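Local coordinates for protein AxyAgu115A (Amphibacillus xylanus NBRC 15112, PDB 6NPS) that probably removes alpha-linked glucuronic acid side groups from glucuronoxylan-type hemicellulose as a family GH115 alpha-glucuronidase, at residues G19-Y23 against V39-V43; M3-L7 against R62-L66; E95-F99 against Y125-L130. The protein carries 3 engineered substitutions. One frame throughout, in Å; residues are numbered along the deposited sequence.

Contact 1: G19-Y23 against V39-V43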
loop_
_atom_site.group_PDB
_atom_site.type_symbol
_atom_site.label_atom_id
_atom_site.label_comp_id
_atom_site.label_asym_id
_atom_site.label_seq_id
_atom_site.Cartn_x
_atom_site.Cartn_y
_atom_site.Cartn_z
ATOM N N GLY A 19 40.485 -58.372 31.047
ATOM C CA GLY A 19 39.651 -59.166 30.173
ATOM C C GLY A 19 38.665 -58.273 29.459
ATOM O O GLY A 19 38.729 -57.042 29.554
ATOM N N ALA A 20 37.757 -58.916 28.742
ATOM C CA ALA A 20 36.769 -58.187 27.984
ATOM C C ALA A 20 35.727 -57.582 28.913
ATOM O O ALA A 20 35.368 -58.158 29.942
ATOM C CB ALA A 20 36.093 -59.113 26.960
ATOM N N LEU A 21 35.233 -56.410 28.526
ATOM C CA LEU A 21 34.278 -55.685 29.353
ATOM C C LEU A 21 32.869 -56.271 29.257
ATOM O O LEU A 21 32.200 -56.466 30.279
ATOM C CB LEU A 21 34.254 -54.219 28.935
ATOM C CG LEU A 21 33.209 -53.399 29.675
ATOM C CD1 LEU A 21 33.574 -53.372 31.196
ATOM C CD2 LEU A 21 33.152 -52.004 29.068
ATOM N N PHE A 22 32.390 -56.519 28.037
ATOM C CA PHE A 22 31.016 -56.950 27.791
ATOM C C PHE A 22 30.985 -58.451 27.566
ATOM O O PHE A 22 31.886 -59.019 26.942
ATOM C CB PHE A 22 30.402 -56.271 26.564
ATOM C CG PHE A 22 29.958 -54.860 26.813
ATOM C CD1 PHE A 22 30.877 -53.842 26.864
ATOM C CD2 PHE A 22 28.611 -54.555 27.000
ATOM C CE1 PHE A 22 30.485 -52.535 27.072
ATOM C CE2 PHE A 22 28.206 -53.234 27.221
ATOM C CZ PHE A 22 29.156 -52.232 27.282
ATOM N N TYR A 23 29.932 -59.080 28.065
ATOM C CA TYR A 23 29.709 -60.502 27.882
ATOM C C TYR A 23 28.649 -60.681 26.807
ATOM O O TYR A 23 27.673 -59.927 26.766
ATOM C CB TYR A 23 29.263 -61.133 29.190
ATOM C CG TYR A 23 28.957 -62.619 29.069
ATOM C CD1 TYR A 23 29.923 -63.512 28.636
ATOM C CD2 TYR A 23 27.693 -63.107 29.367
ATOM C CE1 TYR A 23 29.651 -64.880 28.512
ATOM C CE2 TYR A 23 27.408 -64.495 29.262
ATOM C CZ TYR A 23 28.389 -65.359 28.828
ATOM O OH TYR A 23 28.094 -66.700 28.724
ATOM N N VAL A 39 26.558 -49.128 22.281
ATOM C CA VAL A 39 26.957 -48.647 23.596
ATOM C C VAL A 39 28.464 -48.833 23.819
ATOM O O VAL A 39 29.106 -48.000 24.480
ATOM C CB VAL A 39 26.087 -49.338 24.664
ATOM C CG1 VAL A 39 26.611 -49.041 26.042
ATOM C CG2 VAL A 39 24.635 -48.852 24.530
ATOM N N MET A 40 29.054 -49.900 23.278
ATOM C CA MET A 40 30.509 -50.054 23.325
ATOM C C MET A 40 31.196 -48.920 22.597
ATOM O O MET A 40 32.284 -48.479 23.001
ATOM C CB MET A 40 30.949 -51.378 22.717
ATOM C CG MET A 40 30.504 -52.588 23.528
ATOM S SD MET A 40 31.323 -54.131 23.058
ATOM C CE MET A 40 31.740 -53.784 21.343
ATOM N N HIS A 41 30.593 -48.442 21.509
ATOM C CA HIS A 41 31.179 -47.282 20.860
ATOM C C HIS A 41 31.061 -46.043 21.751
ATOM O O HIS A 41 31.990 -45.240 21.810
ATOM C CB HIS A 41 30.548 -47.047 19.487
ATOM C CG HIS A 41 31.196 -45.927 18.751
ATOM N ND1 HIS A 41 30.636 -44.668 18.677
ATOM C CD2 HIS A 41 32.408 -45.840 18.152
ATOM C CE1 HIS A 41 31.457 -43.863 18.020
ATOM N NE2 HIS A 41 32.537 -44.552 17.687
ATOM N N ASP A 42 29.947 -45.896 22.484
ATOM C CA ASP A 42 29.826 -44.811 23.459
ATOM C C ASP A 42 30.911 -44.907 24.542
ATOM O O ASP A 42 31.493 -43.888 24.940
ATOM C CB ASP A 42 28.426 -44.819 24.087
ATOM C CG ASP A 42 27.280 -44.618 23.052
ATOM O OD1 ASP A 42 27.542 -44.313 21.860
ATOM O OD2 ASP A 42 26.102 -44.788 23.442
ATOM N N VAL A 43 31.216 -46.121 25.011
ATOM C CA VAL A 43 32.301 -46.280 25.977
ATOM C C VAL A 43 33.617 -45.770 25.387
ATOM O O VAL A 43 34.388 -45.065 26.056
ATOM C CB VAL A 43 32.399 -47.752 26.422
ATOM C CG1 VAL A 43 33.664 -48.004 27.282
ATOM C CG2 VAL A 43 31.099 -48.168 27.175
#
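Strand 20-23 faces one turn of helix 30-47; the nearest CA atoms, of Phe-22 and Met-40, are 8.2 Å apart. The chain bends sharply here: Leu-21 has helix-like torsions (phi -77°, psi -48°), while Phe-22 and Tyr-23 are extended again. That corner lets two consecutive residues, Leu-21 and Phe-22, both start their side chains toward the helix. On the other side, Val-43 N bonds to Val-39 O (2.9 Å), a helical bond that sets Val-39 and Val-43 one turn apart, with Met-40 beside them.

Phe-22 is the centre of the contact. Met-40 CG lies over one face of the Phe-22 ring, 3.5 Å from Phe-22 CE1 and 3.8 Å from the ring centroid, a CH-pi contact. Met-40 SD, obliquely placed 4.4 Å from the same centroid, adds a Met-aromatic contact. Val-43 CG2 meets the ring edge at Phe-22 CE1 (4.4 Å), and Val-39 CG1 is 4.3 Å from Phe-22 CZ. Leu-21 CD2 extends the patch to Val-43 CG1 (4.4 Å).

These two elements belong to a beta-alpha-beta unit whose second strand is 53-54, parallel to the first. Carbon and sulfur meet an aromatic ring, so the contact rests on dispersion and the burial of apolar surface.

Contact 2: M3-L7 against R62-L66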
loop_
_atom_site.group_PDB
_atom_site.type_symbol
_atom_site.label_atom_id
_atom_site.label_comp_id
_atom_site.label_asym_id
_atom_site.label_seq_id
_atom_site.Cartn_x
_atom_site.Cartn_y
_atom_site.Cartn_z
ATOM N N MET A 3 32.826 -53.410 47.231
ATOM C CA MET A 3 33.444 -52.261 46.589
ATOM C C MET A 3 32.522 -51.711 45.497
ATOM O O MET A 3 31.498 -52.313 45.146
ATOM C CB MET A 3 34.801 -52.637 45.998
ATOM C CG MET A 3 35.832 -53.162 46.998
ATOM S SD MET A 3 35.729 -52.421 48.656
ATOM C CE MET A 3 36.826 -51.011 48.537
ATOM N N ASP A 4 32.896 -50.554 44.956
ATOM C CA ASP A 4 32.156 -49.977 43.838
ATOM C C ASP A 4 32.386 -50.780 42.554
ATOM O O ASP A 4 33.428 -51.404 42.356
ATOM C CB ASP A 4 32.594 -48.523 43.588
ATOM C CG ASP A 4 32.155 -47.556 44.689
ATOM O OD1 ASP A 4 31.455 -47.958 45.648
ATOM O OD2 ASP A 4 32.534 -46.364 44.588
ATOM N N PHE A 5 31.413 -50.737 41.660
ATOM C CA PHE A 5 31.692 -51.098 40.282
ATOM C C PHE A 5 32.473 -49.960 39.635
ATOM O O PHE A 5 32.057 -48.805 39.704
ATOM C CB PHE A 5 30.391 -51.334 39.535
ATOM C CG PHE A 5 30.571 -51.583 38.076
ATOM C CD1 PHE A 5 30.689 -52.886 37.602
ATOM C CD2 PHE A 5 30.567 -50.525 37.161
ATOM C CE1 PHE A 5 30.844 -53.135 36.242
ATOM C CE2 PHE A 5 30.715 -50.771 35.797
ATOM C CZ PHE A 5 30.845 -52.088 35.345
ATOM N N THR A 6 33.588 -50.279 38.996
ATOM C CA THR A 6 34.461 -49.274 38.412
ATOM C C THR A 6 34.740 -49.604 36.954
ATOM O O THR A 6 34.933 -50.771 36.600
ATOM C CB THR A 6 35.780 -49.195 39.167
ATOM O OG1 THR A 6 35.525 -48.790 40.516
ATOM C CG2 THR A 6 36.728 -48.192 38.499
ATOM N N LEU A 7 34.766 -48.573 36.114
ATOM C CA LEU A 7 35.303 -48.682 34.769
ATOM C C LEU A 7 36.318 -47.563 34.587
ATOM O O LEU A 7 36.019 -46.401 34.894
ATOM C CB LEU A 7 34.187 -48.590 33.737
ATOM C CG LEU A 7 34.607 -48.642 32.262
ATOM C CD1 LEU A 7 35.589 -49.801 31.978
ATOM C CD2 LEU A 7 33.369 -48.766 31.380
ATOM N N ARG A 62 37.626 -58.328 35.483
ATOM C CA ARG A 62 37.202 -58.391 36.881
ATOM C C ARG A 62 35.935 -57.572 37.148
ATOM O O ARG A 62 35.123 -57.972 37.986
ATOM C CB ARG A 62 38.339 -57.941 37.795
ATOM C CG ARG A 62 39.536 -58.878 37.755
ATOM C CD ARG A 62 40.845 -58.103 37.868
ATOM N NE ARG A 62 41.956 -58.737 37.155
ATOM C CZ ARG A 62 42.916 -59.466 37.716
ATOM N NH1 ARG A 62 42.922 -59.674 39.024
ATOM N NH2 ARG A 62 43.878 -59.982 36.960
ATOM N N HIS A 63 35.726 -56.456 36.433
ATOM C CA HIS A 63 34.464 -55.707 36.448
ATOM C C HIS A 63 33.859 -55.789 35.053
ATOM O O HIS A 63 34.495 -55.375 34.072
ATOM C CB HIS A 63 34.656 -54.234 36.854
ATOM C CG HIS A 63 35.194 -54.047 38.243
ATOM N ND1 HIS A 63 35.124 -52.845 38.918
ATOM C CD2 HIS A 63 35.805 -54.912 39.087
ATOM C CE1 HIS A 63 35.684 -52.974 40.111
ATOM N NE2 HIS A 63 36.105 -54.219 40.238
ATOM N N ALA A 64 32.633 -56.304 34.963
ATOM C CA ALA A 64 32.062 -56.681 33.681
ATOM C C ALA A 64 30.646 -56.138 33.573
ATOM O O ALA A 64 29.996 -55.845 34.578
ATOM C CB ALA A 64 32.079 -58.220 33.507
ATOM N N VAL A 65 30.177 -55.982 32.333
ATOM C CA VAL A 65 28.822 -55.535 32.034
ATOM C C VAL A 65 28.085 -56.763 31.506
ATOM O O VAL A 65 28.530 -57.384 30.536
ATOM C CB VAL A 65 28.804 -54.389 31.011
ATOM C CG1 VAL A 65 27.375 -54.095 30.580
ATOM C CG2 VAL A 65 29.498 -53.097 31.580
ATOM N N LEU A 66 27.003 -57.150 32.179
ATOM C CA LEU A 66 26.243 -58.360 31.849
ATOM C C LEU A 66 24.824 -57.927 31.513
ATOM O O LEU A 66 24.100 -57.438 32.388
ATOM C CB LEU A 66 26.254 -59.358 33.007
ATOM C CG LEU A 66 27.615 -59.766 33.589
ATOM C CD1 LEU A 66 27.472 -60.697 34.797
ATOM C CD2 LEU A 66 28.466 -60.429 32.534
#
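After Met-3, where the chain is still a loop, the contact starts at Asp-4, which contributes through its backbone: Asp-4 O lies 3.5 Å from His-63 CE1, while the carboxylate heads elsewhere.

Strand 5-8 begins at Phe-5, and the ring of this residue reaches in beside the second segment. Phe-5 CE1 brings the ring edge to 3.3 Å from Ala-64 O and also lies 4.0 Å from His-63 CB, while CZ packs on Val-65 CG2 at 4.1 Å. The Phe-5 and His-63 rings are inclined by only 30°, but with centroids 5.9 Å apart they are slid past each other and barely overlap.

Thr-6 makes the polar link. Thr-6 N donates to His-63 ND1 (3.0 Å, 155°), meeting the imidazole at its edge. Thr-6 O is 3.1 Å from the same His-63 ND1, a weak alternative bond in which the ring nitrogen would be the donor. Leu-7 then turns to Leu-21 of strand 20-23.

The pattern follows from the pairing of strand 5-8. Phe-5 and Leu-7 spend their backbone bonds on antiparallel strand 152-155, so Thr-6 presents its N and O along the other edge, where a histidine side chain answers instead of a third strand. Side-chain-to-main-chain bonding of this kind joins the antiparallel pair 5-8 and 152-155 to the corner that leads into strand 64-69 of the four-stranded mixed sheet in the N-terminal alpha/beta region.

Contact 3: E95-F99 against Y125-L130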
loop_
_atom_site.group_PDB
_atom_site.type_symbol
_atom_site.label_atom_id
_atom_site.label_comp_id
_atom_site.label_asym_id
_atom_site.label_seq_id
_atom_site.Cartn_x
_atom_site.Cartn_y
_atom_site.Cartn_z
ATOM N N GLU A 95 8.513 -53.002 28.410
ATOM C CA GLU A 95 9.590 -52.037 28.198
ATOM C C GLU A 95 10.189 -51.541 29.517
ATOM O O GLU A 95 10.423 -50.350 29.708
ATOM C CB GLU A 95 9.087 -50.874 27.336
ATOM C CG GLU A 95 8.526 -51.378 25.998
ATOM C CD GLU A 95 8.059 -50.282 25.027
ATOM O OE1 GLU A 95 7.798 -49.136 25.439
ATOM O OE2 GLU A 95 7.924 -50.596 23.823
ATOM N N VAL A 96 10.460 -52.470 30.433
ATOM C CA VAL A 96 11.074 -52.131 31.714
ATOM C C VAL A 96 12.469 -52.765 31.793
ATOM O O VAL A 96 12.720 -53.816 31.194
ATOM C CB VAL A 96 10.148 -52.648 32.858
ATOM C CG1 VAL A 96 10.925 -52.946 34.113
ATOM C CG2 VAL A 96 9.027 -51.640 33.132
ATOM N N PHE A 97 13.372 -52.189 32.599
ATOM C CA PHE A 97 14.639 -52.881 32.815
ATOM C C PHE A 97 15.069 -52.768 34.268
ATOM O O PHE A 97 14.598 -51.913 35.023
ATOM C CB PHE A 97 15.749 -52.351 31.881
ATOM C CG PHE A 97 16.034 -50.903 32.064
ATOM C CD1 PHE A 97 16.961 -50.484 33.008
ATOM C CD2 PHE A 97 15.365 -49.955 31.313
ATOM C CE1 PHE A 97 17.226 -49.122 33.183
ATOM C CE2 PHE A 97 15.624 -48.606 31.476
ATOM C CZ PHE A 97 16.558 -48.191 32.422
ATOM N N LEU A 98 15.950 -53.684 34.643
ATOM C CA LEU A 98 16.668 -53.679 35.909
ATOM C C LEU A 98 18.113 -53.319 35.612
ATOM O O LEU A 98 18.704 -53.837 34.658
ATOM C CB LEU A 98 16.584 -55.060 36.567
ATOM C CG LEU A 98 17.528 -55.379 37.725
ATOM C CD1 LEU A 98 17.081 -54.652 39.015
ATOM C CD2 LEU A 98 17.581 -56.885 37.936
ATOM N N PHE A 99 18.679 -52.419 36.425
ATOM C CA PHE A 99 20.020 -51.880 36.218
ATOM C C PHE A 99 20.656 -51.996 37.602
ATOM O O PHE A 99 20.332 -51.217 38.508
ATOM C CB PHE A 99 19.909 -50.435 35.706
ATOM C CG PHE A 99 21.205 -49.790 35.308
ATOM C CD1 PHE A 99 21.600 -49.770 33.971
ATOM C CD2 PHE A 99 21.977 -49.120 36.264
ATOM C CE1 PHE A 99 22.775 -49.119 33.583
ATOM C CE2 PHE A 99 23.165 -48.462 35.909
ATOM C CZ PHE A 99 23.565 -48.465 34.555
ATOM N N TYR A 125 16.502 -50.037 26.171
ATOM C CA TYR A 125 16.463 -48.839 27.014
ATOM C C TYR A 125 17.451 -48.931 28.174
ATOM O O TYR A 125 18.023 -47.917 28.584
ATOM C CB TYR A 125 15.043 -48.617 27.554
ATOM C CG TYR A 125 14.022 -48.386 26.452
ATOM C CD1 TYR A 125 14.401 -47.849 25.216
ATOM C CD2 TYR A 125 12.686 -48.665 26.664
ATOM C CE1 TYR A 125 13.448 -47.641 24.191
ATOM C CE2 TYR A 125 11.728 -48.461 25.648
ATOM C CZ TYR A 125 12.110 -47.963 24.427
ATOM O OH TYR A 125 11.130 -47.789 23.469
ATOM N N GLY A 126 17.674 -50.136 28.697
ATOM C CA GLY A 126 18.609 -50.290 29.805
ATOM C C GLY A 126 20.055 -50.137 29.362
ATOM O O GLY A 126 20.877 -49.541 30.074
ATOM N N LEU A 127 20.385 -50.679 28.184
ATOM C CA LEU A 127 21.689 -50.428 27.571
ATOM C C LEU A 127 21.935 -48.936 27.378
ATOM O O LEU A 127 22.975 -48.406 27.787
ATOM C CB LEU A 127 21.784 -51.175 26.251
ATOM C CG LEU A 127 22.027 -52.667 26.489
ATOM C CD1 LEU A 127 21.792 -53.450 25.207
ATOM C CD2 LEU A 127 23.438 -52.971 27.047
ATOM N N PHE A 128 20.970 -48.222 26.804
ATOM C CA PHE A 128 21.178 -46.794 26.633
ATOM C C PHE A 128 21.157 -46.052 27.971
ATOM O O PHE A 128 21.690 -44.941 28.061
ATOM C CB PHE A 128 20.121 -46.243 25.682
ATOM C CG PHE A 128 20.382 -46.568 24.221
ATOM C CD1 PHE A 128 21.684 -46.565 23.707
ATOM C CD2 PHE A 128 19.325 -46.862 23.357
ATOM C CE1 PHE A 128 21.926 -46.815 22.338
ATOM C CE2 PHE A 128 19.558 -47.116 21.999
ATOM C CZ PHE A 128 20.861 -47.081 21.490
ATOM N N HIS A 129 20.562 -46.631 29.016
ATOM C CA HIS A 129 20.698 -46.037 30.348
ATOM C C HIS A 129 22.160 -46.036 30.786
ATOM O O HIS A 129 22.638 -45.060 31.382
ATOM C CB HIS A 129 19.824 -46.793 31.351
ATOM C CG HIS A 129 19.623 -46.079 32.647
ATOM N ND1 HIS A 129 18.760 -45.012 32.789
ATOM C CD2 HIS A 129 20.156 -46.302 33.875
ATOM C CE1 HIS A 129 18.771 -44.608 34.049
ATOM N NE2 HIS A 129 19.620 -45.366 34.725
ATOM N N LEU A 130 22.901 -47.108 30.481
ATOM C CA LEU A 130 24.337 -47.073 30.758
ATOM C C LEU A 130 24.988 -45.914 30.013
ATOM O O LEU A 130 25.760 -45.131 30.589
ATOM C CB LEU A 130 24.990 -48.404 30.361
ATOM C CG LEU A 130 26.532 -48.386 30.364
ATOM C CD1 LEU A 130 27.120 -47.858 31.719
ATOM C CD2 LEU A 130 27.107 -49.798 30.035
#
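This is buried helix-on-sheet packing: helix 120-133 runs against and roughly along strand 97-106 of the four-stranded mixed sheet; the axes of strand 97-99 and helix segment 125-130 approach to 8.5 Å and cross at -31°. Phe-97 and Phe-99 point toward the helix, Val-96 and Leu-98 away from it.

The closest point is Gly-126: its CA sits 3.4 Å from the centroid of the Phe-97 ring, near the ring normal, a CH-pi contact; the Phe-97 and Gly-126 CA atoms, the closest pair, are 5.6 Å apart. A beta carbon on Gly-126 would clash, 3.0 Å from Phe-97 CG.

Strand 97-106 runs antiparallel to strand 109-117, and the helix that follows folds back over the pair. One turn beyond Gly-126, His-129 completes an aromatic cluster: its edge points to the face of Phe-99 in a T-shaped pair (centroids 4.9 Å apart, planes at 80°), and it meets Phe-97 obliquely. Leu-130 CB packs 4.0 Å from Phe-99 CE1.

At the other end, Glu-95 CB lies 4.0 Å from Tyr-125 CE2, at the ring edge. The Glu-95 carboxylate makes salt bridges to Arg-121 and to Arg-171 of the eight-stranded parallel barrel, and Tyr-125 OH is hydrogen-bonded to Gly-210 O.

Overall arrangement
From the N terminus, residues 3-7 open the widest loop, which contact 2 closes at 62-66 with 54 residues between. Contact 1 falls entirely within it, closing a short loop from strand 20-23 to helix 30-47. Contact 3 follows in series, bringing helix 120-133 back to residues 95-99. Contacts 1 and 2 touch directly: Leu-21 O probably hydrogen-bonds to Val-65 N (2.9 Å), and Phe-22 packs on Val-65. Contact 1 meets contact 3 where Val-39 packs on Leu-127, Phe-128 and Leu-130, so helix 30-47 touches helix 120-133. Contacts 2 and 3, with centres about 17 Å apart, do not touch but share the mixed sheet, through strands 64-69 and 97-106.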